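Local coordinates for protein transcriptional regulator (Enterococcus faecalis, PDB 3QFI) that is a transcriptional regulator with a LytR-CpsA-Psr family domain, at residues V95-V107 with Q256-H268. Numbering follows the deposited sequence.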
loop_
_atom_site.group_PDB
_atom_site.type_symbol
_atom_site.label_atom_id
_atom_site.label_comp_id
_atom_site.label_asym_id
_atom_site.label_seq_id
_atom_site.Cartn_x
_atom_site.Cartn_y
_atom_site.Cartn_z
ATOM N N VAL A 95 1.007 -3.434 -10.848
ATOM C CA VAL A 95 1.540 -2.340 -10.057
ATOM C C VAL A 95 2.972 -1.995 -10.529
ATOM O O VAL A 95 3.318 -0.817 -10.590
ATOM C CB VAL A 95 1.532 -2.694 -8.545
ATOM C CG1 VAL A 95 2.215 -1.602 -7.753
ATOM C CG2 VAL A 95 0.086 -2.852 -8.051
ATOM N N GLN A 96 3.786 -3.009 -10.868
ATOM C CA GLN A 96 5.167 -2.796 -11.345
ATOM C C GLN A 96 5.218 -1.957 -12.614
ATOM O O GLN A 96 6.218 -1.290 -12.883
ATOM C CB GLN A 96 5.900 -4.119 -11.639
ATOM C CG GLN A 96 6.577 -4.829 -10.450
ATOM C CD GLN A 96 7.572 -5.932 -10.881
ATOM O OE1 GLN A 96 7.287 -6.733 -11.774
ATOM N NE2 GLN A 96 8.728 -5.980 -10.226
ATOM N N GLU A 97 4.154 -2.019 -13.411
ATOM C CA GLU A 97 4.072 -1.242 -14.647
ATOM C C GLU A 97 3.521 0.151 -14.338
ATOM O O GLU A 97 3.932 1.136 -14.940
ATOM C CB GLU A 97 3.162 -1.935 -15.676
ATOM C CG GLU A 97 3.818 -3.058 -16.492
ATOM C CD GLU A 97 4.963 -2.574 -17.392
ATOM O OE1 GLU A 97 6.071 -2.301 -16.870
ATOM O OE2 GLU A 97 4.753 -2.465 -18.624
ATOM N N LEU A 98 2.591 0.225 -13.395
ATOM C CA LEU A 98 1.982 1.489 -13.007
ATOM C C LEU A 98 2.997 2.437 -12.372
ATOM O O LEU A 98 3.092 3.590 -12.753
ATOM C CB LEU A 98 0.824 1.242 -12.024
ATOM C CG LEU A 98 0.129 2.474 -11.414
ATOM C CD1 LEU A 98 -0.388 3.377 -12.522
ATOM C CD2 LEU A 98 -1.018 2.031 -10.533
ATOM N N LEU A 99 3.762 1.938 -11.413
ATOM C CA LEU A 99 4.743 2.761 -10.724
ATOM C C LEU A 99 6.105 2.743 -11.399
ATOM O O LEU A 99 7.036 3.412 -10.963
ATOM C CB LEU A 99 4.891 2.282 -9.282
ATOM C CG LEU A 99 3.565 2.169 -8.539
ATOM C CD1 LEU A 99 3.820 1.594 -7.155
ATOM C CD2 LEU A 99 2.892 3.537 -8.453
ATOM N N ASP A 100 6.214 1.971 -12.465
ATOM C CA ASP A 100 7.462 1.837 -13.191
ATOM C C ASP A 100 8.607 1.538 -12.244
ATOM O O ASP A 100 9.680 2.137 -12.344
ATOM C CB ASP A 100 7.790 3.094 -13.998
ATOM C CG ASP A 100 8.984 2.884 -14.925
ATOM O OD1 ASP A 100 8.998 1.868 -15.656
ATOM O OD2 ASP A 100 9.903 3.726 -14.924
ATOM N N ILE A 101 8.371 0.617 -11.317
ATOM C CA ILE A 101 9.399 0.216 -10.372
ATOM C C ILE A 101 9.353 -1.273 -10.140
ATOM O O ILE A 101 8.389 -1.940 -10.467
ATOM C CB ILE A 101 9.257 0.896 -8.967
ATOM C CG1 ILE A 101 7.892 0.580 -8.357
ATOM C CG2 ILE A 101 9.468 2.400 -9.079
ATOM C CD1 ILE A 101 7.817 0.925 -6.881
ATOM N N PRO A 102 10.431 -1.829 -9.597
ATOM C CA PRO A 102 10.372 -3.270 -9.359
ATOM C C PRO A 102 9.766 -3.503 -7.964
ATOM O O PRO A 102 9.999 -2.721 -7.037
ATOM C CB PRO A 102 11.838 -3.693 -9.445
ATOM C CG PRO A 102 12.546 -2.506 -8.851
ATOM C CD PRO A 102 11.814 -1.329 -9.496
ATOM N N ILE A 103 8.949 -4.545 -7.849
ATOM C CA ILE A 103 8.332 -4.916 -6.587
ATOM C C ILE A 103 9.123 -6.126 -6.142
ATOM O O ILE A 103 8.882 -7.234 -6.622
ATOM C CB ILE A 103 6.870 -5.369 -6.752
ATOM C CG1 ILE A 103 6.004 -4.216 -7.247
ATOM C CG2 ILE A 103 6.345 -5.887 -5.410
ATOM C CD1 ILE A 103 5.949 -3.025 -6.291
ATOM N N HIS A 104 10.065 -5.923 -5.233
ATOM C CA HIS A 104 10.911 -7.009 -4.757
ATOM C C HIS A 104 10.210 -8.045 -3.913
ATOM O O HIS A 104 10.500 -9.242 -4.005
ATOM C CB HIS A 104 12.061 -6.428 -3.965
ATOM C CG HIS A 104 12.847 -5.428 -4.736
ATOM N ND1 HIS A 104 12.874 -4.090 -4.413
ATOM C CD2 HIS A 104 13.587 -5.563 -5.862
ATOM C CE1 HIS A 104 13.598 -3.443 -5.305
ATOM N NE2 HIS A 104 14.043 -4.313 -6.196
ATOM N N HIS A 105 9.286 -7.576 -3.086
ATOM C CA HIS A 105 8.567 -8.455 -2.195
ATOM C C HIS A 105 7.100 -8.066 -2.072
ATOM O O HIS A 105 6.715 -6.920 -2.341
ATOM C CB HIS A 105 9.214 -8.402 -0.815
ATOM C CG HIS A 105 10.630 -8.878 -0.789
ATOM N ND1 HIS A 105 10.973 -10.197 -0.987
ATOM C CD2 HIS A 105 11.788 -8.218 -0.554
ATOM C CE1 HIS A 105 12.283 -10.330 -0.874
ATOM N NE2 HIS A 105 12.801 -9.145 -0.610
ATOM N N TYR A 106 6.282 -9.019 -1.646
ATOM C CA TYR A 106 4.867 -8.756 -1.461
ATOM C C TYR A 106 4.393 -9.446 -0.190
ATOM O O TYR A 106 5.067 -10.332 0.344
ATOM C CB TYR A 106 4.064 -9.294 -2.639
ATOM C CG TYR A 106 3.806 -10.779 -2.575
ATOM C CD1 TYR A 106 4.757 -11.704 -3.017
ATOM C CD2 TYR A 106 2.610 -11.263 -2.046
ATOM C CE1 TYR A 106 4.512 -13.087 -2.926
ATOM C CE2 TYR A 106 2.358 -12.627 -1.951
ATOM C CZ TYR A 106 3.300 -13.534 -2.388
ATOM O OH TYR A 106 3.015 -14.881 -2.283
ATOM N N VAL A 107 3.229 -9.025 0.290
ATOM C CA VAL A 107 2.614 -9.621 1.469
ATOM C C VAL A 107 1.095 -9.511 1.367
ATOM O O VAL A 107 0.564 -8.451 1.060
ATOM C CB VAL A 107 3.113 -8.959 2.793
ATOM C CG1 VAL A 107 3.040 -7.478 2.683
ATOM C CG2 VAL A 107 2.263 -9.433 3.979
ATOM N N GLN A 256 6.620 8.420 -10.109
ATOM C CA GLN A 256 7.457 7.315 -10.568
ATOM C C GLN A 256 8.926 7.600 -10.383
ATOM O O GLN A 256 9.683 6.759 -9.913
ATOM C CB GLN A 256 7.220 7.030 -12.052
ATOM C CG GLN A 256 5.963 6.248 -12.340
ATOM C CD GLN A 256 5.577 6.325 -13.784
ATOM O OE1 GLN A 256 4.708 5.595 -14.245
ATOM N NE2 GLN A 256 6.219 7.225 -14.514
ATOM N N THR A 257 9.335 8.791 -10.783
ATOM C CA THR A 257 10.728 9.164 -10.661
ATOM C C THR A 257 11.095 9.188 -9.187
ATOM O O THR A 257 12.160 8.713 -8.806
ATOM C CB THR A 257 10.979 10.529 -11.313
ATOM O OG1 THR A 257 10.627 10.448 -12.702
ATOM C CG2 THR A 257 12.434 10.913 -11.194
ATOM N N THR A 258 10.203 9.715 -8.357
ATOM C CA THR A 258 10.456 9.763 -6.922
ATOM C C THR A 258 10.733 8.365 -6.371
ATOM O O THR A 258 11.777 8.119 -5.773
ATOM C CB THR A 258 9.260 10.309 -6.162
ATOM O OG1 THR A 258 8.985 11.637 -6.610
ATOM C CG2 THR A 258 9.543 10.313 -4.672
ATOM N N LEU A 259 9.782 7.457 -6.561
ATOM C CA LEU A 259 9.945 6.110 -6.067
ATOM C C LEU A 259 11.195 5.494 -6.656
ATOM O O LEU A 259 12.010 4.919 -5.929
ATOM C CB LEU A 259 8.714 5.276 -6.400
ATOM C CG LEU A 259 7.469 5.890 -5.762
ATOM C CD1 LEU A 259 6.281 4.964 -5.961
ATOM C CD2 LEU A 259 7.714 6.134 -4.273
ATOM N N ARG A 260 11.366 5.634 -7.965
ATOM C CA ARG A 260 12.544 5.094 -8.609
ATOM C C ARG A 260 13.830 5.574 -7.904
ATOM O O ARG A 260 14.764 4.788 -7.730
ATOM C CB ARG A 260 12.576 5.491 -10.085
ATOM C CG ARG A 260 11.576 4.770 -10.968
ATOM C CD ARG A 260 11.756 5.194 -12.423
ATOM N NE ARG A 260 12.953 4.603 -13.003
ATOM C CZ ARG A 260 13.082 3.302 -13.224
ATOM N NH1 ARG A 260 12.080 2.478 -12.922
ATOM N NH2 ARG A 260 14.219 2.816 -13.718
ATOM N N LYS A 261 13.898 6.841 -7.491
ATOM C CA LYS A 261 15.118 7.303 -6.820
ATOM C C LYS A 261 15.244 6.708 -5.410
ATOM O O LYS A 261 16.351 6.457 -4.925
ATOM C CB LYS A 261 15.189 8.841 -6.773
ATOM C CG LYS A 261 15.470 9.497 -8.131
ATOM C CD LYS A 261 15.642 11.011 -8.006
ATOM C CE LYS A 261 15.924 11.691 -9.358
ATOM N NZ LYS A 261 16.256 13.153 -9.205
ATOM N N GLN A 262 14.109 6.491 -4.759
ATOM C CA GLN A 262 14.082 5.875 -3.440
ATOM C C GLN A 262 14.784 4.513 -3.524
ATOM O O GLN A 262 15.376 4.046 -2.552
ATOM C CB GLN A 262 12.633 5.654 -2.980
ATOM C CG GLN A 262 11.966 6.879 -2.396
ATOM C CD GLN A 262 12.820 7.507 -1.318
ATOM O OE1 GLN A 262 13.584 8.441 -1.576
ATOM N NE2 GLN A 262 12.721 6.974 -0.103
ATOM N N LEU A 263 14.710 3.887 -4.695
ATOM C CA LEU A 263 15.303 2.580 -4.917
ATOM C C LEU A 263 16.655 2.632 -5.610
ATOM O O LEU A 263 17.077 1.657 -6.235
ATOM C CB LEU A 263 14.339 1.713 -5.729
ATOM C CG LEU A 263 12.974 1.466 -5.077
ATOM C CD1 LEU A 263 12.059 0.801 -6.085
ATOM C CD2 LEU A 263 13.124 0.587 -3.821
ATOM N N GLY A 264 17.331 3.769 -5.496
ATOM C CA GLY A 264 18.633 3.919 -6.111
ATOM C C GLY A 264 18.583 3.764 -7.616
ATOM O O GLY A 264 19.573 3.378 -8.238
ATOM N N LEU A 265 17.426 4.051 -8.207
ATOM C CA LEU A 265 17.276 3.944 -9.657
ATOM C C LEU A 265 17.325 5.326 -10.274
ATOM O O LEU A 265 17.150 6.333 -9.584
ATOM C CB LEU A 265 15.952 3.270 -10.022
ATOM C CG LEU A 265 15.814 1.830 -9.529
ATOM C CD1 LEU A 265 14.411 1.326 -9.823
ATOM C CD2 LEU A 265 16.858 0.947 -10.217
ATOM N N LYS A 266 17.563 5.370 -11.578
ATOM C CA LYS A 266 17.647 6.637 -12.287
ATOM C C LYS A 266 16.325 7.001 -12.949
ATOM O O LYS A 266 15.392 6.197 -13.014
ATOM C CB LYS A 266 18.769 6.579 -13.336
ATOM C CG LYS A 266 20.192 6.467 -12.750
ATOM C CD LYS A 266 21.232 6.197 -13.848
ATOM C CE LYS A 266 22.677 6.261 -13.332
ATOM N NZ LYS A 266 23.012 5.208 -12.332
ATOM N N GLU A 267 16.247 8.234 -13.421
ATOM C CA GLU A 267 15.048 8.711 -14.076
ATOM C C GLU A 267 14.783 7.908 -15.354
ATOM O O GLU A 267 15.708 7.551 -16.077
ATOM C CB GLU A 267 15.205 10.188 -14.410
ATOM C CG GLU A 267 13.906 10.847 -14.767
ATOM C CD GLU A 267 14.073 12.282 -15.207
ATOM O OE1 GLU A 267 14.573 13.098 -14.399
ATOM O OE2 GLU A 267 13.709 12.590 -16.364
ATOM N N HIS A 268 13.517 7.617 -15.623
ATOM C CA HIS A 268 13.146 6.858 -16.813
ATOM C C HIS A 268 12.293 7.708 -17.742
ATOM O O HIS A 268 11.119 7.417 -17.943
ATOM C CB HIS A 268 12.361 5.611 -16.425
ATOM C CG HIS A 268 12.290 4.594 -17.513
ATOM N ND1 HIS A 268 11.535 3.445 -17.413
ATOM C CD2 HIS A 268 12.926 4.523 -18.704
ATOM C CE1 HIS A 268 11.715 2.709 -18.495
ATOM N NE2 HIS A 268 12.555 3.340 -19.294
#
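Asp100, with positive phi just past the end of helix 80-98, meets Arg260 of helix 249-262 through its carboxylate. From Arg260 CB, CG lies anti to the carbonyl carbon (chi1 -73°) and packs against both Asp100 O and, at 3.7 Å, Ile101 CG2, the Ile101 and Arg260 side chains running past each other in opposite directions. CD then passes Asp100 OD2, and a bend at chi3 (74°) brings NE to Lys266 O. NE donates to that oxygen at 2.9 Å, close to the guanidinium plane and nearly in line with the carbonyl bond, which helps fix the rotation of the guanidinium. At the tip, NH1 is modelled 2.5 Å from Asp100 O, too close for the details of this hydrogen bond to be trusted, and forms a salt bridge to Asp100 OD2 at 3.2 Å. OD2 lies well off the guanidinium plane, so the attraction is one of charge alone. Leu265 CD1 lies over one face, offset toward the rim.

The carboxylate has a second partner: His268 ND1 donates to Asp100 OD2 at 3.0 Å, approaching on the syn side and in the imidazole plane. Arg260 and His268 may help offset the nearby like charge of Glu271. Leu263 CD1 touches Ile101 CB and, at 4.0 Å, Pro102 CD, which also touches Leu265 CD1 at 3.7 Å. His104 points its ring edge at Leu263 CD2, while its ND1 is hydrogen-bonded with Ser23 N. The contact thus joins the loop between helix 80-98 and central-sheet strand 105-109 to the C-terminal end of helix 249-262, closed by a Schellman motif with Gly264 at C-prime.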